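Local coordinates for mandelate racemase/muconate lactonizing enzyme-like protein (Rubrobacter xylanophilus DSM 9941, PDB 2QQ6) that binds magnesium and probably acts as a lyase, as a member of the mandelate racemase/muconate lactonizing enzyme branch of the enolase superfamily, at residues Thr326-His331 / His368-Thr372; Ala18-Leu24 / Gly36-Pro40; His138-Leu144 / Asp171-Thr176; His193-Val197 / Arg228-Met233; Met54-Leu58 / Lys72-Asn77. All blocks are in the same frame, centred on the assembly; numbering follows the deposited sequence.

Contact 1: Thr326-His331 / His368-Thr372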
# COMPACT_ATOMS: atom_id res chain seq x y z
N THR B 326 -11.13 16.70 8.64
CA THR B 326 -11.12 18.01 8.03
C THR B 326 -10.42 19.09 8.83
O THR B 326 -9.59 19.82 8.30
CB THR B 326 -12.54 18.49 7.76
OG1 THR B 326 -13.21 17.52 6.96
CG2 THR B 326 -12.52 19.83 7.04
N VAL B 327 -10.75 19.20 10.11
CA VAL B 327 -10.12 20.25 10.90
C VAL B 327 -8.63 20.06 11.04
O VAL B 327 -7.87 21.01 10.89
CB VAL B 327 -10.77 20.39 12.28
CG1 VAL B 327 -10.14 21.56 13.02
CG2 VAL B 327 -12.26 20.63 12.11
N ALA B 328 -8.20 18.83 11.32
CA ALA B 328 -6.77 18.54 11.45
C ALA B 328 -6.07 19.03 10.18
O ALA B 328 -5.00 19.64 10.23
CB ALA B 328 -6.55 17.05 11.63
N ALA B 329 -6.69 18.74 9.04
CA ALA B 329 -6.16 19.15 7.75
C ALA B 329 -5.88 20.65 7.72
O ALA B 329 -4.87 21.09 7.17
CB ALA B 329 -7.15 18.79 6.67
N ALA B 330 -6.78 21.43 8.32
CA ALA B 330 -6.63 22.89 8.36
C ALA B 330 -5.47 23.30 9.26
O ALA B 330 -4.86 24.34 9.04
CB ALA B 330 -7.91 23.54 8.84
N HIS B 331 -5.19 22.51 10.27
CA HIS B 331 -4.08 22.84 11.14
C HIS B 331 -2.81 22.87 10.32
O HIS B 331 -1.99 23.79 10.45
CB HIS B 331 -3.96 21.82 12.26
CG HIS B 331 -4.76 22.19 13.47
ND1 HIS B 331 -4.44 23.28 14.26
CD2 HIS B 331 -5.91 21.68 13.97
CE1 HIS B 331 -5.36 23.43 15.19
NE2 HIS B 331 -6.26 22.47 15.03
N HIS B 368 -14.74 29.12 4.47
CA HIS B 368 -13.52 29.19 5.25
C HIS B 368 -13.68 28.44 6.57
O HIS B 368 -14.80 28.16 7.01
CB HIS B 368 -13.18 30.65 5.56
CG HIS B 368 -12.70 31.43 4.39
ND1 HIS B 368 -11.42 31.32 3.89
CD2 HIS B 368 -13.31 32.38 3.64
CE1 HIS B 368 -11.26 32.17 2.89
NE2 HIS B 368 -12.39 32.82 2.72
N ILE B 369 -12.56 28.11 7.19
CA ILE B 369 -12.57 27.47 8.49
C ILE B 369 -11.66 28.33 9.35
O ILE B 369 -10.50 28.55 8.98
CB ILE B 369 -12.04 26.03 8.45
CG1 ILE B 369 -13.07 25.12 7.77
CG2 ILE B 369 -11.75 25.55 9.87
CD1 ILE B 369 -12.77 23.64 7.92
N GLU B 370 -12.18 28.86 10.46
CA GLU B 370 -11.41 29.71 11.36
C GLU B 370 -10.83 28.83 12.45
O GLU B 370 -11.53 27.97 12.99
CB GLU B 370 -12.32 30.75 11.99
CG GLU B 370 -11.62 32.00 12.50
CD GLU B 370 -11.21 32.94 11.38
OE1 GLU B 370 -12.09 33.30 10.55
OE2 GLU B 370 -10.02 33.32 11.31
N LEU B 371 -9.56 29.04 12.79
CA LEU B 371 -8.96 28.21 13.82
C LEU B 371 -8.68 28.91 15.14
O LEU B 371 -8.09 29.99 15.20
CB LEU B 371 -7.68 27.54 13.29
CG LEU B 371 -7.92 26.08 12.85
CD1 LEU B 371 -6.61 25.39 12.49
CD2 LEU B 371 -8.61 25.33 13.99
N THR B 372 -9.13 28.23 16.18
CA THR B 372 -9.03 28.65 17.57
C THR B 372 -7.65 28.41 18.17
O THR B 372 -6.78 27.83 17.52
CB THR B 372 -10.06 27.89 18.42
OG1 THR B 372 -9.61 27.84 19.78
CG2 THR B 372 -10.23 26.45 17.89
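Two apolar bumps on the strand and its continuation, I369 and L371, fit into separate hollows on one flank of helix 323-334. The first hollow is shallow because A330 offers just a methyl: I369 CG2 lies 4.5 Å from A330 CB, while I369 CD1 reaches along the helix to T326 CG2 at 3.9 Å. L371, with 84 Å² covered, fills the deeper one, walled by V327, A330 and H331. Its CD2 is 4.2 Å from V327 CG1 and its CD1 4.3 Å from A330 CB; CD1 also sits over the H331 face, 3.6 Å from the ring centroid and 15° off the normal, a CH-pi contact. The helix packs against strand 368-370, itself paired antiparallel with strand 121-127 through backbone hydrogen bonds of I369 with V122; A330 also touches V122. Polar groups find partners elsewhere, T326 OG1 at S322 O and H331 NE2 at L377 O, which implies that van der Waals and CH-pi contacts hold this buried joint.

Contact 2: Ala18-Leu24 / Gly36-Pro40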
# COMPACT_ATOMS: atom_id res chain seq x y z
N ALA B 18 -19.40 8.83 6.99
CA ALA B 18 -19.14 10.17 6.48
C ALA B 18 -19.52 10.17 5.01
O ALA B 18 -20.69 10.11 4.68
CB ALA B 18 -17.66 10.50 6.65
N VAL B 19 -18.54 10.28 4.12
CA VAL B 19 -18.86 10.18 2.70
C VAL B 19 -18.75 8.69 2.40
O VAL B 19 -19.30 8.18 1.43
CB VAL B 19 -17.91 10.98 1.82
CG1 VAL B 19 -18.22 12.44 1.90
CG2 VAL B 19 -16.51 10.72 2.27
N GLY B 20 -18.02 8.02 3.28
CA GLY B 20 -17.82 6.59 3.19
C GLY B 20 -17.50 6.11 4.60
O GLY B 20 -17.12 6.92 5.44
N PRO B 21 -17.69 4.82 4.91
CA PRO B 21 -17.37 4.35 6.27
C PRO B 21 -15.95 4.71 6.70
O PRO B 21 -14.98 4.20 6.14
CB PRO B 21 -17.58 2.84 6.17
CG PRO B 21 -17.47 2.55 4.67
CD PRO B 21 -18.16 3.71 4.06
N SER B 22 -15.83 5.57 7.71
CA SER B 22 -14.52 6.00 8.15
C SER B 22 -14.18 5.66 9.58
O SER B 22 -14.90 6.04 10.50
CB SER B 22 -14.41 7.50 7.94
OG SER B 22 -14.85 7.83 6.65
N VAL B 23 -13.06 4.96 9.76
CA VAL B 23 -12.60 4.58 11.09
C VAL B 23 -12.13 5.78 11.94
O VAL B 23 -11.31 6.60 11.51
CB VAL B 23 -11.44 3.56 11.00
CG1 VAL B 23 -10.92 3.24 12.40
CG2 VAL B 23 -11.93 2.29 10.31
N LEU B 24 -12.67 5.87 13.14
CA LEU B 24 -12.34 6.94 14.07
C LEU B 24 -11.38 6.35 15.11
O LEU B 24 -11.57 5.23 15.58
CB LEU B 24 -13.61 7.44 14.75
CG LEU B 24 -13.74 8.96 14.89
CD1 LEU B 24 -13.73 9.61 13.50
CD2 LEU B 24 -15.05 9.29 15.63
N GLY B 36 -8.65 11.21 16.25
CA GLY B 36 -8.26 11.24 14.85
C GLY B 36 -9.20 10.45 13.95
O GLY B 36 -9.89 9.53 14.42
N GLU B 37 -9.24 10.80 12.67
CA GLU B 37 -10.11 10.12 11.70
C GLU B 37 -9.34 9.59 10.49
O GLU B 37 -8.55 10.32 9.88
CB GLU B 37 -11.20 11.06 11.21
CG GLU B 37 -12.27 10.39 10.39
CD GLU B 37 -13.15 11.39 9.68
OE1 GLU B 37 -13.15 12.57 10.09
OE2 GLU B 37 -13.85 11.00 8.71
N CYS B 38 -9.56 8.32 10.14
CA CYS B 38 -8.90 7.71 9.00
C CYS B 38 -9.66 8.05 7.72
O CYS B 38 -10.83 8.44 7.76
CB CYS B 38 -8.84 6.19 9.14
SG CYS B 38 -7.70 5.51 10.38
N TYR B 39 -8.98 7.91 6.59
CA TYR B 39 -9.58 8.16 5.29
C TYR B 39 -10.43 6.93 4.98
O TYR B 39 -10.16 5.83 5.46
CB TYR B 39 -8.47 8.31 4.24
CG TYR B 39 -8.93 8.17 2.80
CD1 TYR B 39 -9.36 9.28 2.08
CD2 TYR B 39 -8.94 6.92 2.17
CE1 TYR B 39 -9.79 9.15 0.76
CE2 TYR B 39 -9.38 6.78 0.86
CZ TYR B 39 -9.80 7.90 0.16
OH TYR B 39 -10.25 7.76 -1.13
N PRO B 40 -11.51 7.11 4.21
CA PRO B 40 -12.37 5.97 3.88
C PRO B 40 -11.71 5.01 2.90
O PRO B 40 -11.94 5.06 1.70
CB PRO B 40 -13.61 6.64 3.31
CG PRO B 40 -13.06 7.91 2.70
CD PRO B 40 -12.11 8.38 3.77
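P40 loses the most surface here, 66 Å², because the backbone of residues 18-24 bends round it. Its CB lies 4.1 Å from G20 O and 3.8 Å from S22 OG, and its CG lies 4.5 Å from V19 CG2. A side chain on G20 would be cramped: an ideal CB would lie 3.3 Å from P40 CB. The bend is braced from within by S22 OG donating to G20 O at 2.7 Å. E37 (58 Å² covered) forms a non-hydrogen-bonded antiparallel pair with L24 (CA-CA 4.5 Å); L24 CD1 touches E37 CG at 3.5 Å, and E37 OE2 comes to 3.6 Å from S22 CB. Its other oxygen, OE1, accepts from S322 OG and G325 N of the barrel domain. C38 follows, its N donating to V23 O at 2.8 Å and 172°, with V23 CB and C38 CB 4.1 Å apart. Y39 OH hydrogen-bonds to F79 O of the second subunit. This is the open end of a beta hairpin, strands 21-29 and 32-37, in the N-terminal capping domain typical of the enolase superfamily; the P40 side chain is about 11 Å from the magnesium, consistent with a place near the active site.

Contact 3: His138-Leu144 / Asp171-Thr176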
# COMPACT_ATOMS: atom_id res chain seq x y z
N HIS B 138 -17.04 6.06 -9.56
CA HIS B 138 -17.84 6.02 -10.78
C HIS B 138 -19.16 6.75 -10.53
O HIS B 138 -19.58 6.91 -9.38
CB HIS B 138 -18.05 4.58 -11.20
CG HIS B 138 -16.83 3.97 -11.83
ND1 HIS B 138 -16.29 4.45 -13.00
CD2 HIS B 138 -16.03 2.96 -11.42
CE1 HIS B 138 -15.21 3.76 -13.29
NE2 HIS B 138 -15.02 2.85 -12.35
N HIS B 139 -19.81 7.22 -11.59
CA HIS B 139 -21.03 7.98 -11.40
C HIS B 139 -22.31 7.18 -11.53
O HIS B 139 -22.63 6.63 -12.58
CB HIS B 139 -21.03 9.18 -12.33
CG HIS B 139 -19.81 10.04 -12.16
ND1 HIS B 139 -18.59 9.71 -12.71
CD2 HIS B 139 -19.59 11.13 -11.39
CE1 HIS B 139 -17.68 10.56 -12.30
NE2 HIS B 139 -18.26 11.43 -11.49
N ILE B 140 -23.01 7.16 -10.40
CA ILE B 140 -24.27 6.44 -10.20
C ILE B 140 -25.49 6.98 -10.95
O ILE B 140 -25.57 8.17 -11.28
CB ILE B 140 -24.60 6.42 -8.70
CG1 ILE B 140 -24.81 7.86 -8.20
CG2 ILE B 140 -23.46 5.75 -7.93
CD1 ILE B 140 -24.99 8.00 -6.71
N GLU B 141 -26.44 6.07 -11.20
CA GLU B 141 -27.71 6.35 -11.86
C GLU B 141 -27.67 7.30 -13.05
O GLU B 141 -28.37 8.32 -13.07
CB GLU B 141 -28.72 6.86 -10.83
CG GLU B 141 -28.35 8.18 -10.15
CD GLU B 141 -29.33 8.57 -9.04
OE1 GLU B 141 -29.45 7.81 -8.05
OE2 GLU B 141 -29.98 9.64 -9.16
N GLY B 142 -26.87 6.94 -14.06
CA GLY B 142 -26.76 7.77 -15.25
C GLY B 142 -25.36 8.26 -15.64
O GLY B 142 -24.83 7.82 -16.66
N GLY B 143 -24.80 9.17 -14.84
CA GLY B 143 -23.47 9.71 -15.11
C GLY B 143 -23.49 10.87 -16.10
O GLY B 143 -24.54 11.15 -16.68
N LEU B 144 -22.36 11.54 -16.28
CA LEU B 144 -22.22 12.68 -17.21
C LEU B 144 -23.43 12.90 -18.12
O LEU B 144 -24.37 13.60 -17.74
CB LEU B 144 -20.94 12.50 -18.08
CG LEU B 144 -20.60 13.33 -19.34
CD1 LEU B 144 -20.64 14.82 -19.07
CD2 LEU B 144 -19.22 12.92 -19.80
N ASP B 171 -16.44 16.77 -11.89
CA ASP B 171 -16.03 15.55 -12.57
C ASP B 171 -16.41 15.59 -14.04
O ASP B 171 -17.31 16.31 -14.42
CB ASP B 171 -16.69 14.32 -11.97
CG ASP B 171 -16.29 14.07 -10.54
OD1 ASP B 171 -15.17 14.49 -10.16
OD2 ASP B 171 -17.08 13.44 -9.81
N VAL B 172 -15.72 14.79 -14.85
CA VAL B 172 -16.01 14.74 -16.28
C VAL B 172 -15.75 13.36 -16.89
O VAL B 172 -15.59 13.24 -18.11
CB VAL B 172 -15.19 15.79 -17.06
CG1 VAL B 172 -15.55 17.18 -16.58
CG2 VAL B 172 -13.71 15.55 -16.90
N ASP B 173 -15.71 12.34 -16.04
CA ASP B 173 -15.49 10.97 -16.49
C ASP B 173 -16.74 10.08 -16.31
O ASP B 173 -17.40 10.10 -15.27
CB ASP B 173 -14.29 10.34 -15.76
CG ASP B 173 -14.51 10.17 -14.25
OD1 ASP B 173 -14.71 11.19 -13.57
OD2 ASP B 173 -14.46 9.03 -13.75
N ASP B 174 -17.06 9.32 -17.35
CA ASP B 174 -18.20 8.42 -17.34
C ASP B 174 -17.81 7.14 -18.10
O ASP B 174 -18.38 6.83 -19.14
CB ASP B 174 -19.40 9.12 -18.01
CG ASP B 174 -20.72 8.46 -17.69
OD1 ASP B 174 -20.79 7.68 -16.72
OD2 ASP B 174 -21.71 8.75 -18.40
N ILE B 175 -16.83 6.43 -17.55
CA ILE B 175 -16.31 5.19 -18.13
C ILE B 175 -17.38 4.10 -18.27
O ILE B 175 -17.25 3.17 -19.09
CB ILE B 175 -15.11 4.66 -17.29
CG1 ILE B 175 -13.85 5.46 -17.61
CG2 ILE B 175 -14.81 3.20 -17.61
CD1 ILE B 175 -13.99 6.93 -17.42
N THR B 176 -18.43 4.22 -17.47
CA THR B 176 -19.52 3.26 -17.47
C THR B 176 -20.70 3.86 -18.22
O THR B 176 -21.79 3.28 -18.25
CB THR B 176 -19.97 2.96 -16.05
OG1 THR B 176 -20.45 4.16 -15.45
CG2 THR B 176 -18.82 2.44 -15.23
O HOH W 1 -16.55 6.82 -14.32
O HOH W 2 -19.13 7.42 -14.44
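Two consecutive histidines and two waters supply the polar links between these irregular segments. H139 NE2 donates to D171 OD2 at 2.9 Å and 167°, with the carboxylate oxygen near the plane of the ring; at the ring's other nitrogen, ND1 hydrogen-bonds water 2 (2.9 Å), which donates to D174 OD1 at 2.8 Å. Water 1 links H138 ND1 (2.7 Å) to D173 OD2 (3.1 Å) and I175 N (3.3 Å); the D173 carboxylate also bonds H218 and R220. T176 CG2 covers one face of the H138 ring, 4.3 Å from its centroid. L144 CB meets D174 CB at 3.7 Å, and an ideal CB on G143 would lie 2.3 Å from D174 OD1, which, with a positive phi (84°), favours glycine. D171 closes strand 167-171, its side chain about 4 Å from that of the metal ligand D216 and about 6 Å from the magnesium. Loops after the barrel strands, like these two, are where enolase-superfamily TIM barrels build their active sites.

Contact 4: His193-Val197 / Arg228-Met233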
# COMPACT_ATOMS: atom_id res chain seq x y z
N HIS B 193 -15.99 13.02 -25.92
CA HIS B 193 -15.10 14.15 -25.73
C HIS B 193 -15.90 15.46 -25.75
O HIS B 193 -15.71 16.31 -24.88
CB HIS B 193 -14.07 14.15 -26.85
CG HIS B 193 -13.13 15.32 -26.82
ND1 HIS B 193 -11.84 15.22 -26.35
CD2 HIS B 193 -13.29 16.61 -27.20
CE1 HIS B 193 -11.25 16.40 -26.44
NE2 HIS B 193 -12.11 17.26 -26.96
N GLU B 194 -16.78 15.63 -26.73
CA GLU B 194 -17.57 16.85 -26.81
C GLU B 194 -18.44 16.92 -25.58
O GLU B 194 -18.62 17.99 -25.00
CB GLU B 194 -18.45 16.85 -28.05
CG GLU B 194 -17.75 16.38 -29.31
CD GLU B 194 -16.45 17.12 -29.60
OE1 GLU B 194 -15.51 16.46 -30.11
OE2 GLU B 194 -16.38 18.34 -29.32
N ALA B 195 -18.98 15.78 -25.18
CA ALA B 195 -19.84 15.73 -24.01
C ALA B 195 -19.14 16.33 -22.80
O ALA B 195 -19.71 17.13 -22.07
CB ALA B 195 -20.24 14.29 -23.72
N MSE B 196 -17.88 15.94 -22.61
CA MSE B 196 -17.11 16.43 -21.48
C MSE B 196 -16.84 17.94 -21.50
O MSE B 196 -17.03 18.63 -20.50
CB MSE B 196 -15.80 15.66 -21.40
CG MSE B 196 -16.00 14.23 -20.97
SE MSE B 196 -14.50 13.06 -21.49
CE MSE B 196 -13.17 13.68 -20.17
N VAL B 197 -16.40 18.44 -22.65
CA VAL B 197 -16.13 19.86 -22.79
C VAL B 197 -17.44 20.63 -22.56
O VAL B 197 -17.44 21.75 -22.05
CB VAL B 197 -15.60 20.19 -24.18
CG1 VAL B 197 -15.28 21.66 -24.27
CG2 VAL B 197 -14.38 19.35 -24.47
N ARG B 228 -5.36 15.23 -25.76
CA ARG B 228 -6.37 15.88 -26.57
C ARG B 228 -7.37 16.61 -25.68
O ARG B 228 -7.80 17.71 -26.01
CB ARG B 228 -7.10 14.86 -27.44
CG ARG B 228 -8.02 15.50 -28.48
CD ARG B 228 -8.94 14.51 -29.20
NE ARG B 228 -10.01 15.23 -29.90
CZ ARG B 228 -11.10 14.68 -30.43
NH1 ARG B 228 -11.31 13.36 -30.37
NH2 ARG B 228 -12.01 15.46 -31.02
N PHE B 229 -7.72 16.02 -24.54
CA PHE B 229 -8.69 16.67 -23.67
C PHE B 229 -8.08 17.86 -22.96
O PHE B 229 -8.74 18.88 -22.77
CB PHE B 229 -9.26 15.70 -22.63
CG PHE B 229 -10.34 16.31 -21.79
CD1 PHE B 229 -11.58 16.61 -22.35
CD2 PHE B 229 -10.08 16.71 -20.47
CE1 PHE B 229 -12.55 17.29 -21.61
CE2 PHE B 229 -11.05 17.39 -19.71
CZ PHE B 229 -12.28 17.69 -20.28
N ALA B 230 -6.81 17.73 -22.57
CA ALA B 230 -6.11 18.81 -21.87
C ALA B 230 -6.00 20.03 -22.77
O ALA B 230 -6.31 21.14 -22.35
CB ALA B 230 -4.74 18.36 -21.46
N ARG B 231 -5.56 19.81 -24.01
CA ARG B 231 -5.42 20.92 -24.95
C ARG B 231 -6.74 21.67 -25.06
O ARG B 231 -6.77 22.85 -25.33
CB ARG B 231 -4.97 20.42 -26.32
N ALA B 232 -7.84 20.97 -24.82
CA ALA B 232 -9.14 21.61 -24.91
C ALA B 232 -9.50 22.34 -23.63
O ALA B 232 -10.32 23.25 -23.64
CB ALA B 232 -10.21 20.57 -25.24
N MSE B 233 -8.89 21.96 -22.52
CA MSE B 233 -9.19 22.62 -21.26
C MSE B 233 -8.50 23.97 -21.16
O MSE B 233 -8.76 24.74 -20.22
CB MSE B 233 -8.77 21.74 -20.09
CG MSE B 233 -9.76 20.61 -19.83
SE MSE B 233 -11.58 21.37 -19.54
CE MSE B 233 -12.32 21.21 -21.38
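H193, in the t rotamer, sends its imidazole from helix 190-207 across to helix 223-233, where it is enclosed on both faces. R228 is extended, with all four chi angles within 15° of 180°, and this straight reach lays its guanidinium flat on the imidazole: centres 4.2 Å apart, planes at 12°. Against the opposite face comes the edge of F229, an offset edge-to-face pair with centroids 5.9 Å apart and planes at 78°. F229, also t, in turn receives M196, a selenomethionine whose m, t, p rotamer folds its methyl over the phenyl face: CE stands 3.9 Å from the centroid and 9° off the normal, SE 5.1 Å away and oblique, a Met-aromatic contact. V197 CG2 meets F229 CE1 at 4.0 Å, A232 CB at 4.4 Å and CE of selenomethionine M233 at 4.2 Å. E194 has its CA-to-CB bond directed away, yet its m, m rotamer brings OE1 to 3.8 Å from R228 NH2, a long salt bridge. The helix segments, 11.0 Å apart at closest axial approach and crossing at -31°, are neighbours on the outside of the barrel, each following one of the paired parallel strands 167-171 and 212-216. Stacking and apolar packing therefore carry the interface, and the long E194-R228 charge pair adds a weaker electrostatic element at its margin.

Contact 5: Met54-Leu58 / Lys72-Asn77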
# COMPACT_ATOMS: atom_id res chain seq x y z
N MSE B 54 -1.85 -2.49 15.97
CA MSE B 54 -0.83 -1.51 16.30
C MSE B 54 -0.69 -1.15 17.76
O MSE B 54 0.28 -0.49 18.14
CB MSE B 54 -1.09 -0.24 15.51
CG MSE B 54 -0.61 -0.29 14.08
SE MSE B 54 1.34 -0.35 14.03
CE MSE B 54 1.55 -2.25 13.57
N GLU B 55 -1.63 -1.57 18.59
CA GLU B 55 -1.60 -1.21 20.01
C GLU B 55 -0.39 -1.70 20.81
O GLU B 55 0.16 -0.96 21.64
CB GLU B 55 -2.90 -1.67 20.67
CG GLU B 55 -3.09 -1.22 22.12
CD GLU B 55 -4.54 -1.32 22.58
OE1 GLU B 55 -5.17 -2.38 22.32
OE2 GLU B 55 -5.05 -0.36 23.20
N GLU B 56 0.04 -2.94 20.58
CA GLU B 56 1.17 -3.49 21.33
C GLU B 56 2.46 -2.71 21.13
O GLU B 56 3.47 -3.01 21.75
CB GLU B 56 1.44 -4.95 20.96
CG GLU B 56 0.27 -5.89 21.23
CD GLU B 56 -0.69 -6.01 20.05
OE1 GLU B 56 -0.95 -4.98 19.38
OE2 GLU B 56 -1.20 -7.13 19.80
N GLN B 57 2.42 -1.70 20.27
CA GLN B 57 3.60 -0.90 19.99
C GLN B 57 3.56 0.46 20.64
O GLN B 57 4.59 1.12 20.77
CB GLN B 57 3.78 -0.75 18.48
CG GLN B 57 4.11 -2.04 17.77
CD GLN B 57 5.42 -2.65 18.24
OE1 GLN B 57 6.45 -1.98 18.23
NE2 GLN B 57 5.37 -3.91 18.67
N LEU B 58 2.38 0.89 21.07
CA LEU B 58 2.24 2.20 21.67
C LEU B 58 2.19 2.24 23.19
O LEU B 58 2.74 3.15 23.83
CB LEU B 58 1.00 2.90 21.12
CG LEU B 58 0.98 3.17 19.62
CD1 LEU B 58 -0.21 2.46 18.99
CD2 LEU B 58 0.91 4.68 19.36
N LYS B 72 8.06 4.58 14.36
CA LYS B 72 8.11 3.32 15.09
C LYS B 72 7.19 2.34 14.37
O LYS B 72 7.59 1.23 14.02
CB LYS B 72 7.63 3.57 16.53
CG LYS B 72 7.32 2.33 17.36
CD LYS B 72 8.52 1.80 18.10
CE LYS B 72 8.10 0.79 19.18
NZ LYS B 72 7.34 1.42 20.30
N MSE B 73 5.96 2.78 14.12
CA MSE B 73 4.98 1.92 13.47
C MSE B 73 5.29 1.74 12.00
O MSE B 73 5.26 0.61 11.49
CB MSE B 73 3.58 2.51 13.62
CG MSE B 73 3.13 2.74 15.06
SE MSE B 73 1.37 3.62 15.08
CE MSE B 73 1.98 5.49 15.06
N ARG B 74 5.59 2.84 11.32
CA ARG B 74 5.90 2.77 9.90
C ARG B 74 7.03 1.78 9.69
O ARG B 74 6.91 0.86 8.89
CB ARG B 74 6.31 4.14 9.37
CG ARG B 74 5.77 4.45 7.97
CD ARG B 74 6.66 5.47 7.29
NE ARG B 74 7.99 4.90 7.13
CZ ARG B 74 9.11 5.60 7.14
NH1 ARG B 74 9.05 6.92 7.30
NH2 ARG B 74 10.29 4.99 7.02
N ARG B 75 8.13 1.97 10.41
CA ARG B 75 9.24 1.05 10.28
C ARG B 75 8.86 -0.30 10.80
O ARG B 75 9.41 -1.32 10.34
CB ARG B 75 10.47 1.55 11.03
CG ARG B 75 11.01 2.81 10.47
CD ARG B 75 12.31 3.25 11.06
NE ARG B 75 12.49 4.65 10.69
CZ ARG B 75 13.61 5.34 10.86
NH1 ARG B 75 14.67 4.76 11.40
NH2 ARG B 75 13.65 6.62 10.50
N TRP B 76 7.94 -0.33 11.76
CA TRP B 76 7.52 -1.60 12.34
C TRP B 76 6.89 -2.47 11.27
O TRP B 76 6.95 -3.70 11.34
CB TRP B 76 6.53 -1.39 13.49
CG TRP B 76 6.04 -2.70 14.06
CD1 TRP B 76 4.85 -3.32 13.78
CD2 TRP B 76 6.78 -3.62 14.88
NE1 TRP B 76 4.81 -4.56 14.36
CE2 TRP B 76 5.99 -4.77 15.04
CE3 TRP B 76 8.05 -3.58 15.48
CZ2 TRP B 76 6.41 -5.89 15.78
CZ3 TRP B 76 8.48 -4.69 16.22
CH2 TRP B 76 7.66 -5.83 16.36
N ASN B 77 6.34 -1.81 10.25
CA ASN B 77 5.67 -2.49 9.16
C ASN B 77 6.49 -2.72 7.89
O ASN B 77 5.92 -3.01 6.84
CB ASN B 77 4.40 -1.70 8.79
CG ASN B 77 3.34 -1.75 9.89
OD1 ASN B 77 2.71 -2.79 10.11
ND2 ASN B 77 3.15 -0.63 10.59
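This is loop-to-helix packing in the N-terminal capping domain, in which the segment leaving helix 44-53 folds back on the C-terminal end of helix 66-76. Q57 loses the most surface, 108 Å². Its CG stands over the five-membered ring of W76, 4.1 Å from the centroid and just 2° off the normal, a CH-pi contact, while its OE1 lies 3.6 Å from W76 CE3 over the same indole. M54 and M73 are selenomethionines: M54 SE meets M73 CB at 3.7 Å, and the terminal methyl M54 CE reaches W76 CD1 at 3.5 Å. L58 CD1 to M73 SE, at 4.4 Å, is looser. Helix 86-106 closes off this apolar group, with I94 touching M54, L98 touching L58 and L91 touching M73. The direct polar tie runs from K72 NZ to Q57 O at 2.8 Å; E61 gives the same ammonium a long, weak ion pair. R75 NH1 hydrogen-bonds to W184 O of the second subunit, and W76 packs on D134 of that subunit. The chemistry implies a mainly van der Waals fit of selenomethionine, indole and the Q57 side chain, joined by one lysine-to-carbonyl hydrogen bond.

From the N terminus the contacts follow one another in series, and none nests in or crosses another. Contact 2 closes the hairpin of the capping domain, and contact 5 then closes the connection between helices 44-53 and 66-76 in that same domain. Within the barrel, contact 3 joins the loops after strands 121-127 and 167-171, contact 4 pairs the next two helices, and contact 1 brings helix 323-334 against the late strand 368-370. Contacts 3 and 4 touch, V172 O lying 3.1 Å from M196 CG, which connects the active-site loops to the outer helices. Contacts 1 and 2 come within about 5 Å between nearest atoms, and S322 hydrogen-bonds to both, tying barrel to capping domain.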